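Local atomic coordinates of CDA peptide synthetase I (Streptomyces coelicolor, PDB entry 5DU9), a protein that belongs to the nonribosomal peptide synthetases and is represented here by its condensation domain, a two-lobed fold of the CoA-dependent acyltransferase clan. Residues L313-A318 with E330-A335; A215-L220 with S337-H342; L246-E251 with L405-E410. The protein carries 1 engineered substitution. All coordinates share one frame; numbering follows the deposited sequence.

Contact 1: L313-A318 with E330-A335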
ATOM      1  N   LEU A 313      -0.425  10.890   5.718  1.00 12.66           N
ATOM      2  CA  LEU A 313      -0.738  12.218   6.225  1.00 12.89           C
ATOM      3  C   LEU A 313      -2.225  12.522   6.135  1.00 12.78           C
ATOM      4  O   LEU A 313      -2.911  12.023   5.246  1.00 13.71           O
ATOM      5  CB  LEU A 313       0.062  13.274   5.469  1.00 15.15           C
ATOM      6  CG  LEU A 313       1.539  13.302   5.857  1.00 14.69           C
ATOM      7  CD1 LEU A 313       2.347  14.062   4.822  1.00 15.21           C
ATOM      8  CD2 LEU A 313       1.734  13.907   7.238  1.00 17.37           C
ATOM      9  N   PRO A 314      -2.722  13.340   7.070  1.00 13.30           N
ATOM     10  CA  PRO A 314      -4.151  13.651   7.138  1.00 13.42           C
ATOM     11  C   PRO A 314      -4.547  14.756   6.174  1.00 18.04           C
ATOM     12  O   PRO A 314      -3.918  15.813   6.148  1.00 19.29           O
ATOM     13  CB  PRO A 314      -4.330  14.103   8.582  1.00 15.09           C
ATOM     14  CG  PRO A 314      -3.039  14.775   8.900  1.00 16.50           C
ATOM     15  CD  PRO A 314      -1.977  13.999   8.160  1.00 14.01           C
ATOM     16  N   LEU A 315      -5.583  14.494   5.389  1.00 15.37           N
ATOM     17  CA  LEU A 315      -6.126  15.468   4.460  1.00 13.74           C
ATOM     18  C   LEU A 315      -7.442  15.977   5.018  1.00 14.40           C
ATOM     19  O   LEU A 315      -8.429  15.242   5.090  1.00 15.85           O
ATOM     20  CB  LEU A 315      -6.318  14.836   3.081  1.00 15.30           C
ATOM     21  CG  LEU A 315      -6.579  15.783   1.911  1.00 15.83           C
ATOM     22  CD1 LEU A 315      -5.326  16.567   1.563  1.00 14.14           C
ATOM     23  CD2 LEU A 315      -7.067  14.995   0.715  1.00 15.50           C
ATOM     24  N   ARG A 316      -7.446  17.235   5.443  1.00 15.45           N
ATOM     25  CA  ARG A 316      -8.624  17.824   6.044  1.00 17.24           C
ATOM     26  C   ARG A 316      -9.378  18.643   5.015  1.00 18.41           C
ATOM     27  O   ARG A 316      -8.800  19.501   4.341  1.00 18.49           O
ATOM     28  CB  ARG A 316      -8.237  18.686   7.231  1.00 19.34           C
ATOM     29  CG  ARG A 316      -9.406  19.042   8.085  1.00 21.68           C
ATOM     30  CD  ARG A 316      -8.938  19.648   9.379  1.00 22.85           C
ATOM     31  NE  ARG A 316      -9.985  19.608  10.381  1.00 31.13           N
ATOM     32  CZ  ARG A 316      -9.811  19.964  11.643  1.00 23.30           C
ATOM     33  NH1 ARG A 316      -8.622  20.392  12.057  1.00 24.86           N
ATOM     34  NH2 ARG A 316     -10.826  19.890  12.489  1.00 32.07           N
ATOM     35  N   LEU A 317     -10.672  18.364   4.907  1.00 15.95           N
ATOM     36  CA  LEU A 317     -11.513  18.902   3.845  1.00 17.14           C
ATOM     37  C   LEU A 317     -12.811  19.429   4.431  1.00 18.20           C
ATOM     38  O   LEU A 317     -13.493  18.718   5.166  1.00 22.28           O
ATOM     39  CB  LEU A 317     -11.817  17.820   2.804  1.00 18.18           C
ATOM     40  CG  LEU A 317     -10.607  17.037   2.293  1.00 18.36           C
ATOM     41  CD1 LEU A 317     -11.020  15.725   1.651  1.00 22.15           C
ATOM     42  CD2 LEU A 317      -9.822  17.888   1.315  1.00 16.37           C
ATOM     43  N   ALA A 318     -13.149  20.674   4.110  1.00 16.99           N
ATOM     44  CA  ALA A 318     -14.439  21.229   4.482  1.00 18.13           C
ATOM     45  C   ALA A 318     -15.391  21.098   3.305  1.00 18.55           C
ATOM     46  O   ALA A 318     -15.072  21.525   2.198  1.00 18.51           O
ATOM     47  CB  ALA A 318     -14.303  22.684   4.908  1.00 26.37           C
ATOM     48  N   GLU A 330     -11.944  20.574  -6.190  1.00 13.19           N
ATOM     49  CA  GLU A 330     -11.071  21.739  -6.018  1.00 13.58           C
ATOM     50  C   GLU A 330     -10.565  21.846  -4.579  1.00 17.51           C
ATOM     51  O   GLU A 330      -9.403  22.185  -4.339  1.00 16.76           O
ATOM     52  CB  GLU A 330     -11.803  23.019  -6.412  1.00 16.98           C
ATOM     53  CG  GLU A 330     -12.088  23.132  -7.897  1.00 22.57           C
ATOM     54  CD  GLU A 330     -12.970  24.319  -8.239  1.00 46.67           C
ATOM     55  OE1 GLU A 330     -13.280  25.119  -7.332  1.00 39.37           O
ATOM     56  OE2 GLU A 330     -13.356  24.451  -9.420  1.00 51.97           O
ATOM     57  N   THR A 331     -11.446  21.565  -3.624  1.00 13.88           N
ATOM     58  CA  THR A 331     -11.083  21.593  -2.212  1.00 14.09           C
ATOM     59  C   THR A 331      -9.992  20.561  -1.938  1.00 13.26           C
ATOM     60  O   THR A 331      -9.025  20.833  -1.223  1.00 15.68           O
ATOM     61  CB  THR A 331     -12.315  21.331  -1.327  1.00 14.59           C
ATOM     62  OG1 THR A 331     -13.261  22.383  -1.534  1.00 15.51           O
ATOM     63  CG2 THR A 331     -11.941  21.273   0.154  1.00 18.74           C
ATOM     64  N   VAL A 332     -10.146  19.382  -2.526  1.00 12.56           N
ATOM     65  CA  VAL A 332      -9.149  18.324  -2.392  1.00 11.85           C
ATOM     66  C   VAL A 332      -7.814  18.764  -2.988  1.00 14.36           C
ATOM     67  O   VAL A 332      -6.762  18.567  -2.388  1.00 14.79           O
ATOM     68  CB  VAL A 332      -9.627  17.022  -3.073  1.00 11.30           C
ATOM     69  CG1 VAL A 332      -8.484  16.024  -3.254  1.00 11.77           C
ATOM     70  CG2 VAL A 332     -10.750  16.394  -2.267  1.00 11.96           C
ATOM     71  N   SER A 333      -7.865  19.366  -4.170  1.00 12.98           N
ATOM     72  CA  SER A 333      -6.652  19.829  -4.834  1.00 16.62           C
ATOM     73  C   SER A 333      -5.901  20.868  -3.995  1.00 14.78           C
ATOM     74  O   SER A 333      -4.672  20.822  -3.902  1.00 17.76           O
ATOM     75  CB  SER A 333      -6.991  20.409  -6.209  1.00 25.61           C
ATOM     76  OG  SER A 333      -7.390  19.389  -7.107  1.00 52.15           O
ATOM     77  N   GLU A 334      -6.637  21.793  -3.383  1.00 15.45           N
ATOM     78  CA  GLU A 334      -6.032  22.832  -2.551  1.00 15.23           C
ATOM     79  C   GLU A 334      -5.371  22.227  -1.317  1.00 19.38           C
ATOM     80  O   GLU A 334      -4.247  22.588  -0.957  1.00 18.31           O
ATOM     81  CB  GLU A 334      -7.078  23.865  -2.134  1.00 20.19           C
ATOM     82  CG  GLU A 334      -6.536  24.958  -1.225  1.00 26.99           C
ATOM     83  CD  GLU A 334      -7.527  26.085  -0.999  1.00 50.82           C
ATOM     84  OE1 GLU A 334      -7.291  26.914  -0.095  1.00 59.31           O
ATOM     85  OE2 GLU A 334      -8.544  26.145  -1.724  1.00 59.34           O
ATOM     86  N   ALA A 335      -6.067  21.297  -0.672  1.00 14.20           N
ATOM     87  CA  ALA A 335      -5.540  20.652   0.521  1.00 16.08           C
ATOM     88  C   ALA A 335      -4.332  19.779   0.189  1.00 16.35           C
ATOM     89  O   ALA A 335      -3.361  19.751   0.943  1.00 16.71           O
ATOM     90  CB  ALA A 335      -6.623  19.824   1.195  1.00 16.41           C
TER
HETATM   91  O   HOH W   1     -15.403  21.231  -0.575  1.00 17.69           O

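Contact 2: A215-L220 with S337-H342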
ATOM      1  N   ALA A 215       5.390  23.123  12.126  1.00 22.70           N
ATOM      2  CA  ALA A 215       4.487  24.240  12.372  1.00 23.57           C
ATOM      3  C   ALA A 215       3.260  24.167  11.468  1.00 23.86           C
ATOM      4  O   ALA A 215       2.137  24.430  11.907  1.00 26.68           O
ATOM      5  CB  ALA A 215       5.215  25.557  12.166  1.00 26.12           C
ATOM      6  N   TYR A 216       3.477  23.820  10.204  1.00 23.12           N
ATOM      7  CA  TYR A 216       2.376  23.703   9.252  1.00 20.22           C
ATOM      8  C   TYR A 216       1.346  22.685   9.721  1.00 21.51           C
ATOM      9  O   TYR A 216       0.150  22.973   9.768  1.00 20.97           O
ATOM     10  CB  TYR A 216       2.885  23.298   7.867  1.00 20.70           C
ATOM     11  CG  TYR A 216       1.768  22.944   6.904  1.00 19.86           C
ATOM     12  CD1 TYR A 216       1.040  23.936   6.263  1.00 20.81           C
ATOM     13  CD2 TYR A 216       1.440  21.618   6.644  1.00 16.85           C
ATOM     14  CE1 TYR A 216       0.018  23.619   5.389  1.00 21.10           C
ATOM     15  CE2 TYR A 216       0.420  21.289   5.767  1.00 16.55           C
ATOM     16  CZ  TYR A 216      -0.287  22.294   5.144  1.00 19.04           C
ATOM     17  OH  TYR A 216      -1.300  21.974   4.276  1.00 19.33           O
ATOM     18  N   TRP A 217       1.816  21.496  10.072  1.00 19.17           N
ATOM     19  CA  TRP A 217       0.913  20.399  10.394  1.00 18.80           C
ATOM     20  C   TRP A 217       0.221  20.588  11.738  1.00 20.17           C
ATOM     21  O   TRP A 217      -0.970  20.313  11.867  1.00 20.76           O
ATOM     22  CB  TRP A 217       1.667  19.072  10.369  1.00 17.90           C
ATOM     23  CG  TRP A 217       1.911  18.599   8.979  1.00 18.41           C
ATOM     24  CD1 TRP A 217       3.112  18.510   8.334  1.00 16.34           C
ATOM     25  CD2 TRP A 217       0.919  18.175   8.041  1.00 15.67           C
ATOM     26  NE1 TRP A 217       2.927  18.044   7.056  1.00 15.26           N
ATOM     27  CE2 TRP A 217       1.589  17.830   6.851  1.00 14.82           C
ATOM     28  CE3 TRP A 217      -0.473  18.046   8.092  1.00 15.55           C
ATOM     29  CZ2 TRP A 217       0.919  17.370   5.726  1.00 14.80           C
ATOM     30  CZ3 TRP A 217      -1.135  17.579   6.971  1.00 15.70           C
ATOM     31  CH2 TRP A 217      -0.442  17.254   5.807  1.00 14.47           C
ATOM     32  N   THR A 218       0.954  21.061  12.739  1.00 21.80           N
ATOM     33  CA  THR A 218       0.348  21.279  14.046  1.00 22.40           C
ATOM     34  C   THR A 218      -0.682  22.400  13.962  1.00 27.83           C
ATOM     35  O   THR A 218      -1.731  22.335  14.602  1.00 25.86           O
ATOM     36  CB  THR A 218       1.394  21.612  15.119  1.00 25.82           C
ATOM     37  OG1 THR A 218       2.201  22.716  14.692  1.00 30.23           O
ATOM     38  CG2 THR A 218       2.277  20.405  15.386  1.00 23.94           C
ATOM     39  N   GLY A 219      -0.389  23.412  13.153  1.00 25.91           N
ATOM     40  CA  GLY A 219      -1.297  24.535  12.975  1.00 23.73           C
ATOM     41  C   GLY A 219      -2.643  24.126  12.412  1.00 25.42           C
ATOM     42  O   GLY A 219      -3.676  24.677  12.798  1.00 25.40           O
ATOM     43  N   LEU A 220      -2.633  23.154  11.502  1.00 22.21           N
ATOM     44  CA  LEU A 220      -3.853  22.676  10.853  1.00 21.12           C
ATOM     45  C   LEU A 220      -4.786  21.919  11.794  1.00 24.72           C
ATOM     46  O   LEU A 220      -5.983  21.809  11.525  1.00 23.09           O
ATOM     47  CB  LEU A 220      -3.512  21.751   9.676  1.00 22.11           C
ATOM     48  CG  LEU A 220      -3.039  22.340   8.343  1.00 27.71           C
ATOM     49  CD1 LEU A 220      -2.961  21.220   7.309  1.00 21.18           C
ATOM     50  CD2 LEU A 220      -3.950  23.455   7.853  1.00 28.98           C
ATOM     51  N   SER A 337      -2.232  20.196  -2.233  1.00 16.26           N
ATOM     52  CA  SER A 337      -1.083  21.050  -2.531  1.00 14.41           C
ATOM     53  C   SER A 337      -0.279  21.310  -1.260  1.00 16.20           C
ATOM     54  O   SER A 337       0.952  21.237  -1.268  1.00 18.16           O
ATOM     55  CB  SER A 337      -1.533  22.366  -3.163  1.00 22.95           C
ATOM     56  OG  SER A 337      -2.067  22.141  -4.457  1.00 30.70           O
ATOM     57  N   GLY A 338      -0.978  21.584  -0.164  1.00 15.42           N
ATOM     58  CA  GLY A 338      -0.324  21.839   1.105  1.00 17.06           C
ATOM     59  C   GLY A 338       0.290  20.584   1.695  1.00 13.86           C
ATOM     60  O   GLY A 338       1.382  20.614   2.256  1.00 16.96           O
ATOM     61  N   LEU A 339      -0.423  19.471   1.575  1.00 14.76           N
ATOM     62  CA  LEU A 339       0.080  18.191   2.055  1.00 12.50           C
ATOM     63  C   LEU A 339       1.385  17.831   1.348  1.00 13.14           C
ATOM     64  O   LEU A 339       2.373  17.460   1.988  1.00 15.71           O
ATOM     65  CB  LEU A 339      -0.971  17.096   1.843  1.00 12.15           C
ATOM     66  CG  LEU A 339      -0.646  15.695   2.369  1.00 13.26           C
ATOM     67  CD1 LEU A 339      -1.938  14.988   2.764  1.00 15.10           C
ATOM     68  CD2 LEU A 339       0.102  14.873   1.328  1.00 15.20           C
ATOM     69  N   LEU A 340       1.392  17.960   0.028  1.00 14.32           N
ATOM     70  CA  LEU A 340       2.569  17.597  -0.755  1.00 13.70           C
ATOM     71  C   LEU A 340       3.747  18.518  -0.461  1.00 16.38           C
ATOM     72  O   LEU A 340       4.897  18.082  -0.463  1.00 15.82           O
ATOM     73  CB  LEU A 340       2.243  17.627  -2.248  1.00 12.56           C
ATOM     74  CG  LEU A 340       1.281  16.536  -2.722  1.00 18.77           C
ATOM     75  CD1 LEU A 340       0.900  16.785  -4.172  1.00 22.08           C
ATOM     76  CD2 LEU A 340       1.880  15.150  -2.556  1.00 20.76           C
ATOM     77  N   ALA A 341       3.453  19.786  -0.201  1.00 13.99           N
ATOM     78  CA  ALA A 341       4.490  20.780   0.058  1.00 15.78           C
ATOM     79  C   ALA A 341       5.180  20.557   1.406  1.00 17.02           C
ATOM     80  O   ALA A 341       6.272  21.082   1.642  1.00 21.62           O
ATOM     81  CB  ALA A 341       3.899  22.181  -0.001  1.00 19.30           C
ATOM     82  N   HIS A 342       4.543  19.780   2.279  1.00 14.86           N
ATOM     83  CA  HIS A 342       5.081  19.491   3.608  1.00 14.82           C
ATOM     84  C   HIS A 342       5.091  17.982   3.868  1.00 14.66           C
ATOM     85  O   HIS A 342       4.971  17.535   5.004  1.00 14.57           O
ATOM     86  CB  HIS A 342       4.258  20.210   4.680  1.00 15.48           C
ATOM     87  CG  HIS A 342       4.166  21.691   4.477  1.00 16.30           C
ATOM     88  ND1 HIS A 342       3.183  22.276   3.707  1.00 19.61           N
ATOM     89  CD2 HIS A 342       4.939  22.703   4.933  1.00 18.34           C
ATOM     90  CE1 HIS A 342       3.351  23.587   3.706  1.00 19.34           C
ATOM     91  NE2 HIS A 342       4.408  23.872   4.442  1.00 18.26           N
TER

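Contact 3: L246-E251 with L405-E410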
ATOM      1  N   LEU A 246     -13.790  -5.807  -4.477  1.00 19.75           N
ATOM      2  CA  LEU A 246     -14.822  -5.659  -5.495  1.00 22.00           C
ATOM      3  C   LEU A 246     -14.175  -5.295  -6.818  1.00 19.11           C
ATOM      4  O   LEU A 246     -13.485  -4.288  -6.915  1.00 18.76           O
ATOM      5  CB  LEU A 246     -15.837  -4.588  -5.087  1.00 23.13           C
ATOM      6  CG  LEU A 246     -16.903  -4.202  -6.113  1.00 24.20           C
ATOM      7  CD1 LEU A 246     -17.747  -5.405  -6.499  1.00 26.90           C
ATOM      8  CD2 LEU A 246     -17.778  -3.086  -5.576  1.00 24.24           C
ATOM      9  N   GLY A 247     -14.391  -6.131  -7.828  1.00 20.85           N
ATOM     10  CA  GLY A 247     -13.894  -5.858  -9.164  1.00 21.38           C
ATOM     11  C   GLY A 247     -14.869  -5.011  -9.957  1.00 20.51           C
ATOM     12  O   GLY A 247     -16.059  -5.336 -10.037  1.00 20.48           O
ATOM     13  N   LEU A 248     -14.355  -3.927 -10.533  1.00 17.32           N
ATOM     14  CA  LEU A 248     -15.144  -3.013 -11.353  1.00 19.19           C
ATOM     15  C   LEU A 248     -14.600  -3.006 -12.775  1.00 16.19           C
ATOM     16  O   LEU A 248     -13.462  -2.597 -12.996  1.00 18.00           O
ATOM     17  CB  LEU A 248     -15.109  -1.596 -10.783  1.00 17.29           C
ATOM     18  CG  LEU A 248     -15.580  -1.417  -9.340  1.00 19.81           C
ATOM     19  CD1 LEU A 248     -15.405   0.034  -8.924  1.00 20.59           C
ATOM     20  CD2 LEU A 248     -17.028  -1.855  -9.178  1.00 21.26           C
ATOM     21  N   PRO A 249     -15.403  -3.459 -13.748  1.00 18.77           N
ATOM     22  CA  PRO A 249     -14.900  -3.439 -15.122  1.00 19.25           C
ATOM     23  C   PRO A 249     -14.884  -2.026 -15.699  1.00 18.00           C
ATOM     24  O   PRO A 249     -15.479  -1.127 -15.110  1.00 17.14           O
ATOM     25  CB  PRO A 249     -15.893  -4.326 -15.867  1.00 20.39           C
ATOM     26  CG  PRO A 249     -17.160  -4.167 -15.115  1.00 24.18           C
ATOM     27  CD  PRO A 249     -16.763  -4.022 -13.671  1.00 20.84           C
ATOM     28  N   PRO A 250     -14.203  -1.829 -16.835  1.00 17.11           N
ATOM     29  CA  PRO A 250     -14.122  -0.506 -17.471  1.00 19.93           C
ATOM     30  C   PRO A 250     -15.483   0.158 -17.710  1.00 21.41           C
ATOM     31  O   PRO A 250     -15.577   1.383 -17.635  1.00 18.83           O
ATOM     32  CB  PRO A 250     -13.421  -0.808 -18.799  1.00 22.83           C
ATOM     33  CG  PRO A 250     -12.574  -1.992 -18.501  1.00 24.73           C
ATOM     34  CD  PRO A 250     -13.366  -2.824 -17.530  1.00 19.49           C
ATOM     35  N   GLU A 251     -16.518  -0.632 -17.983  1.00 20.36           N
ATOM     36  CA  GLU A 251     -17.855  -0.083 -18.191  1.00 23.08           C
ATOM     37  C   GLU A 251     -18.316   0.727 -16.977  1.00 23.04           C
ATOM     38  O   GLU A 251     -19.092   1.677 -17.116  1.00 25.56           O
ATOM     39  CB  GLU A 251     -18.855  -1.206 -18.490  1.00 25.33           C
ATOM     40  CG  GLU A 251     -20.284  -0.734 -18.759  1.00 37.97           C
ATOM     41  CD  GLU A 251     -20.408   0.110 -20.018  1.00 41.35           C
ATOM     42  OE1 GLU A 251     -19.512   0.035 -20.883  1.00 45.98           O
ATOM     43  OE2 GLU A 251     -21.408   0.849 -20.142  1.00 53.99           O
ATOM     44  N   LEU A 405     -10.962  -1.454 -12.238  1.00 13.73           N
ATOM     45  CA  LEU A 405     -10.432  -1.296 -10.889  1.00 15.59           C
ATOM     46  C   LEU A 405     -10.739  -2.492 -10.007  1.00 14.75           C
ATOM     47  O   LEU A 405     -11.751  -3.165 -10.178  1.00 17.95           O
ATOM     48  CB  LEU A 405     -11.009  -0.041 -10.233  1.00 15.24           C
ATOM     49  CG  LEU A 405     -10.621   1.298 -10.853  1.00 12.00           C
ATOM     50  CD1 LEU A 405     -11.530   2.410 -10.340  1.00 17.55           C
ATOM     51  CD2 LEU A 405      -9.169   1.625 -10.558  1.00 16.98           C
ATOM     52  N   ARG A 406      -9.846  -2.741  -9.060  1.00 13.66           N
ATOM     53  CA  ARG A 406     -10.167  -3.571  -7.913  1.00 14.39           C
ATOM     54  C   ARG A 406     -10.212  -2.652  -6.709  1.00 15.20           C
ATOM     55  O   ARG A 406      -9.249  -1.940  -6.432  1.00 16.83           O
ATOM     56  CB  ARG A 406      -9.141  -4.689  -7.718  1.00 22.01           C
ATOM     57  CG  ARG A 406      -9.648  -5.835  -6.858  1.00 34.80           C
ATOM     58  CD  ARG A 406      -9.930  -7.078  -7.691  1.00 43.00           C
ATOM     59  NE  ARG A 406     -10.910  -7.959  -7.058  1.00 41.64           N
ATOM     60  CZ  ARG A 406     -11.754  -8.748  -7.718  1.00 45.34           C
ATOM     61  NH1 ARG A 406     -11.756  -8.776  -9.045  1.00 35.00           N
ATOM     62  NH2 ARG A 406     -12.608  -9.511  -7.049  1.00 60.27           N
ATOM     63  N   VAL A 407     -11.348  -2.651  -6.018  1.00 14.43           N
ATOM     64  CA  VAL A 407     -11.532  -1.828  -4.832  1.00 15.85           C
ATOM     65  C   VAL A 407     -11.544  -2.730  -3.611  1.00 13.92           C
ATOM     66  O   VAL A 407     -12.414  -3.588  -3.478  1.00 17.64           O
ATOM     67  CB  VAL A 407     -12.844  -1.024  -4.893  1.00 16.19           C
ATOM     68  CG1 VAL A 407     -13.013  -0.163  -3.645  1.00 18.75           C
ATOM     69  CG2 VAL A 407     -12.887  -0.168  -6.154  1.00 16.64           C
ATOM     70  N   ASP A 408     -10.563  -2.542  -2.733  1.00 13.62           N
ATOM     71  CA  ASP A 408     -10.480  -3.314  -1.498  1.00 15.19           C
ATOM     72  C   ASP A 408     -10.854  -2.443  -0.308  1.00 13.93           C
ATOM     73  O   ASP A 408     -10.270  -1.376  -0.103  1.00 16.91           O
ATOM     74  CB  ASP A 408      -9.072  -3.880  -1.300  1.00 18.34           C
ATOM     75  CG  ASP A 408      -8.815  -5.126  -2.129  1.00 24.92           C
ATOM     76  OD1 ASP A 408      -9.402  -5.248  -3.218  1.00 22.31           O
ATOM     77  OD2 ASP A 408      -8.032  -5.990  -1.679  1.00 35.48           O
ATOM     78  N   PHE A 409     -11.846  -2.890   0.453  1.00 14.83           N
ATOM     79  CA  PHE A 409     -12.155  -2.289   1.741  1.00 15.11           C
ATOM     80  C   PHE A 409     -11.519  -3.152   2.814  1.00 15.73           C
ATOM     81  O   PHE A 409     -11.882  -4.314   2.985  1.00 17.37           O
ATOM     82  CB  PHE A 409     -13.665  -2.167   1.956  1.00 15.91           C
ATOM     83  CG  PHE A 409     -14.246  -0.870   1.458  1.00 15.37           C
ATOM     84  CD1 PHE A 409     -13.852  -0.338   0.243  1.00 14.46           C
ATOM     85  CD2 PHE A 409     -15.201  -0.191   2.202  1.00 17.42           C
ATOM     86  CE1 PHE A 409     -14.386   0.855  -0.217  1.00 15.98           C
ATOM     87  CE2 PHE A 409     -15.736   1.003   1.747  1.00 16.16           C
ATOM     88  CZ  PHE A 409     -15.330   1.523   0.537  1.00 14.84           C
ATOM     89  N   GLU A 410     -10.548  -2.576   3.510  1.00 15.69           N
ATOM     90  CA  GLU A 410      -9.818  -3.267   4.560  1.00 15.89           C
ATOM     91  C   GLU A 410     -10.257  -2.721   5.906  1.00 16.67           C
ATOM     92  O   GLU A 410      -9.869  -1.615   6.287  1.00 18.71           O
ATOM     93  CB  GLU A 410      -8.311  -3.087   4.369  1.00 15.13           C
ATOM     94  CG  GLU A 410      -7.820  -3.411   2.968  1.00 14.51           C
ATOM     95  CD  GLU A 410      -6.311  -3.295   2.828  1.00 15.48           C
ATOM     96  OE1 GLU A 410      -5.708  -2.460   3.531  1.00 18.80           O
ATOM     97  OE2 GLU A 410      -5.726  -4.036   2.007  1.00 18.27           O
TER

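Contact 1: L313-A318 with E330-A335
Ala335 presents its methyl group to two leucines of the strand, and apolar contacts carry most of the joint. Its CB lies 3.5 Å from Leu315 CD1 and 3.7 Å from Leu317 CD2, so one small side chain is held by a methyl from each leucine. The two leucines reach it differently: Leu315 has CG anti to its backbone N (chi1 -167°), whereas Leu317 has CG beside the N (chi1 -49°). Leu317 also crosses Val332, both of its methyls 4.0 Å from Val332 CG2, and CD2 rests on Val332 CA as well.

Thr331 CG2 packs as a methyl against a carbonyl, 3.7 Å from Ala318 O. The one water bridge lies here, at the strand's last residue: the water donates to Ala318 O at 2.8 Å and accepts from Thr331 OG1 at 2.6 Å. Arg327 O is a further partner of the hydroxyl.

Helix 325-341, which follows strand 311-318 in the chain, runs back roughly antiparallel across it, the segment axes 140° apart and 8.4 Å at closest approach. Strand 311-318 pairs with strand 287-294, and helix 267-283 packs on both segments, Ile272 touching Leu315 and Val332, and Ala276 touching Leu317.

Contact 2: A215-L220 with S337-H342
Tyr216 and His342 lie face to face in an offset stack, their ring centroids 3.7 Å apart and their planes only 6° from parallel. His342 ND1 sits over the centre of one tyrosine face, and Leu220 CG approaches the opposite face nearer the rim. Tyr216 CG, anti to its backbone N (chi1 171°), is thereby placed over the middle of the imidazole, and Tyr216 CB adds a CH-pi contact 3.8 Å from the centroid of the His342 ring. The indole of Trp217 has Tyr216 CE2 over one face, while His342 O and Leu339 CG meet its edge in the ring plane. This aromatic cluster joins two helices of the condensation domain, 208-220 and 325-341. The axes of the two helical segments come within 11.1 Å, and large side chains span the gap.

One hydrogen bond joins the segments, and it is nearly straight. Trp217 NE1 donates to His342 O at 2.9 Å with an N-H...O angle of 176°, the acceptor lying in the indole plane but the donor standing above the carbonyl plane. The imidazole is fixed from its own side: His342 ND1 donates to Gly338 O at 2.8 Å, almost within the ring plane, so the carbonyl of Gly338, four residues back, is gripped by a side chain as well as by a weak bond from His342 N. The ND1 bond would set the rotation of the imidazole that Tyr216 stacks on.

Deeper in, Trp217 CH2 packs 3.8 Å from Leu339 CG, and Leu313 and Leu350 border the indole as well. At the far end of the tyrosine, where Gly338 has no side chain, Tyr216 OH settles directly on the helix backbone, 3.3 Å from Gly338 CA.

Contact 3: L246-E251 with L405-E410
Arg406 lays its guanidinium over Gly247 of the neighbouring strand. CG is anti to the backbone N (chi1 -161°), and chi2 of 107°, away from a staggered value, swings CD aside; the rest of the chain then runs out extended over Gly247. One flat face of the guanidinium covers the Leu246-Gly247 peptide, with Gly247 N 3.7 Å above the plane and over its centre; Arg406 NH1 is 3.6 Å from Gly247 CA. Glycine has no side chain on this face, so the group can lie close to the backbone. Arg406 NE is anchored by Ser245 OG, which also binds Asp408 OD1.

The face carrying Leu246, Leu248, Leu405 and Val407 is aliphatic within this contact. Leu248 has CG anti to its carbonyl carbon (chi1 -57°), and its CD1 reaches diagonally to Val407 CG2 at 3.7 Å. Val407 carries that methyl beside its backbone N. Leu248 and Leu405 are paired directly, CB to CB at 4.4 Å. Helix 418-437 packs on Leu246 and Leu248, while Leu405 meets Thr253 and Leu256 of helix 250-263.

Two hydrogen-bonded pairs set the register. Leu246 N to Val407 O and Val407 N to Leu246 O each measure 2.8 Å, and the second pair has Leu248 N to Leu405 O at 2.7 Å and Leu405 N to Leu248 O at 2.9 Å. Gly247 and Arg406 form the non-hydrogen-bonded pair between them. After Leu248 comes Pro249, at the N-cap position of helix 250-263. The arrangement is an antiparallel edge: strand 242-248 borders a four-stranded mixed sheet in the condensation domain's alpha/beta fold.

In the fold
Contacts 1 and 2 share helix 325-341 and have centres 11 Å apart. They merge at Leu313, whose CD1 is 3.7 Å from Trp217 CZ2 and whose CB is 3.8 Å from Leu339 CD1. Both approach the bound (2S)-2-amino-N-butyl-propanamide without lining its pocket: the Leu339 side chain is about 12 Å from it and that of Leu315 about 14 Å. Arg312, which does line the pocket, directly precedes 313-318. Contact 3 stands apart, its centre 24 Å from that of contact 1 and 31 Å from that of contact 2, but it has one link to the pocket: Glu410 OE1 hydrogen-bonds Ser387 OG, a residue that lines it.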